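Local structure of thiazoline oxidase/subtilisin-like protease (Prochloron didemni, 4AKS) at residues Leu242-Ala247 with Ile268-Glu273. The protein probably cuts the recognition tail from a peptide precursor and joins the ends of the core peptide to make patellamide macrocycles. Sequence-based numbering, arbitrary orientation.
Sequences LAVGAA and ILAPGE
L269 bends its CD2 methyl over the backbone of G245, 3.4 Å from G245 C, on one face of two parallel strands at the edge of the subtilase sheet. With CG beside the backbone N of L269 (chi1 -69°), chi2 of 160° carries CD2 across to the neighbouring strand, where G245 has no side chain to meet it. This is the tight spot of the contact, although L269 is partly exposed and its side is the more open to solvent. The other face is buried, its methyls at van der Waals distance: I268 CG2 sits 3.9 Å from L242 CD1 and also touches V244 CG2, while V244 CG1 reaches A270 CB. Helix 318-328 packs on L242 and I268, helix 291-311 on V244, A246 and A270. Four backbone hydrogen bonds join the strands, among them G245 N to I268 O and A270 N to G245 O (3.1 Å). The short bond from A247 N to A270 O (2.7 Å) comes in 33° off the carbonyl plane. A fifth, from G272 N to a lone pair of A247 O (2.9 Å), continues the pairing into the loop, where E273 OE1 accepts from V249 N. Edge-strand 267-271 is thus held by main-chain N-H···O=C hydrogen bonds, with apolar contacts on the buried face.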
loop_
_atom_site.group_PDB
_atom_site.type_symbol
_atom_site.label_atom_id
_atom_site.label_comp_id
_atom_site.label_asym_id
_atom_site.label_seq_id
_atom_site.Cartn_x
_atom_site.Cartn_y
_atom_site.Cartn_z
ATOM N N LEU A 242 -2.705 11.949 0.740
ATOM C CA LEU A 242 -1.652 11.850 -0.261
ATOM C C LEU A 242 -2.148 10.948 -1.378
ATOM O O LEU A 242 -2.271 9.728 -1.198
ATOM C CB LEU A 242 -0.360 11.320 0.350
ATOM C CG LEU A 242 0.831 11.165 -0.598
ATOM C CD1 LEU A 242 1.396 12.554 -0.919
ATOM C CD2 LEU A 242 1.912 10.271 -0.008
ATOM N N ALA A 243 -2.466 11.560 -2.515
ATOM C CA ALA A 243 -2.974 10.854 -3.688
ATOM C C ALA A 243 -1.792 10.402 -4.523
ATOM O O ALA A 243 -0.875 11.177 -4.753
ATOM C CB ALA A 243 -3.867 11.775 -4.503
ATOM N N VAL A 244 -1.800 9.164 -5.000
ATOM C CA VAL A 244 -0.639 8.635 -5.714
ATOM C C VAL A 244 -1.000 8.110 -7.101
ATOM O O VAL A 244 -1.894 7.275 -7.242
ATOM C CB VAL A 244 0.041 7.526 -4.903
ATOM C CG1 VAL A 244 1.347 7.124 -5.574
ATOM C CG2 VAL A 244 0.304 8.010 -3.480
ATOM N N GLY A 245 -0.289 8.599 -8.104
ATOM C CA GLY A 245 -0.383 8.117 -9.484
ATOM C C GLY A 245 0.791 7.215 -9.842
ATOM O O GLY A 245 1.839 7.241 -9.187
ATOM N N ALA A 246 0.617 6.435 -10.903
ATOM C CA ALA A 246 1.574 5.406 -11.309
ATOM C C ALA A 246 2.516 5.941 -12.362
ATOM O O ALA A 246 2.074 6.513 -13.358
ATOM C CB ALA A 246 0.845 4.181 -11.858
ATOM N N ALA A 247 3.815 5.744 -12.138
ATOM C CA ALA A 247 4.832 6.004 -13.161
ATOM C C ALA A 247 5.296 4.696 -13.838
ATOM O O ALA A 247 5.344 3.608 -13.228
ATOM C CB ALA A 247 6.019 6.761 -12.578
ATOM N N ILE A 268 1.201 12.822 -6.138
ATOM C CA ILE A 268 2.590 12.544 -6.372
ATOM C C ILE A 268 2.656 11.273 -7.219
ATOM O O ILE A 268 1.774 10.428 -7.145
ATOM C CB ILE A 268 3.325 12.397 -5.016
ATOM C CG1 ILE A 268 4.840 12.383 -5.200
ATOM C CG2 ILE A 268 2.865 11.157 -4.242
ATOM C CD1 ILE A 268 5.602 12.417 -3.884
ATOM N N LEU A 269 3.673 11.154 -8.063
ATOM C CA LEU A 269 3.849 9.953 -8.871
ATOM C C LEU A 269 4.930 9.100 -8.270
ATOM O O LEU A 269 5.941 9.609 -7.795
ATOM C CB LEU A 269 4.212 10.279 -10.312
ATOM C CG LEU A 269 3.106 10.928 -11.130
ATOM C CD1 LEU A 269 3.693 11.649 -12.353
ATOM C CD2 LEU A 269 2.086 9.876 -11.549
ATOM N N ALA A 270 4.726 7.797 -8.326
ATOM C CA ALA A 270 5.704 6.827 -7.883
ATOM C C ALA A 270 5.676 5.625 -8.841
ATOM O O ALA A 270 4.723 5.467 -9.607
ATOM C CB ALA A 270 5.400 6.393 -6.457
ATOM N N PRO A 271 6.727 4.790 -8.824
ATOM C CA PRO A 271 6.734 3.616 -9.708
ATOM C C PRO A 271 5.479 2.758 -9.520
ATOM O O PRO A 271 5.136 2.390 -8.389
ATOM C CB PRO A 271 7.974 2.850 -9.255
ATOM C CG PRO A 271 8.875 3.898 -8.682
ATOM C CD PRO A 271 7.950 4.864 -8.003
ATOM N N GLY A 272 4.780 2.499 -10.616
ATOM C CA GLY A 272 3.569 1.679 -10.602
ATOM C C GLY A 272 3.529 0.618 -11.689
ATOM O O GLY A 272 2.492 0.009 -11.922
ATOM N N GLU A 273 4.652 0.388 -12.361
ATOM C CA GLU A 273 4.732 -0.615 -13.414
ATOM C C GLU A 273 5.669 -1.728 -12.963
ATOM O O GLU A 273 6.728 -1.453 -12.413
ATOM C CB GLU A 273 5.240 0.024 -14.715
ATOM C CG GLU A 273 5.255 -0.936 -15.899
ATOM C CD GLU A 273 5.566 -0.289 -17.236
ATOM O OE1 GLU A 273 6.147 0.821 -17.278
ATOM O OE2 GLU A 273 5.260 -0.942 -18.261
#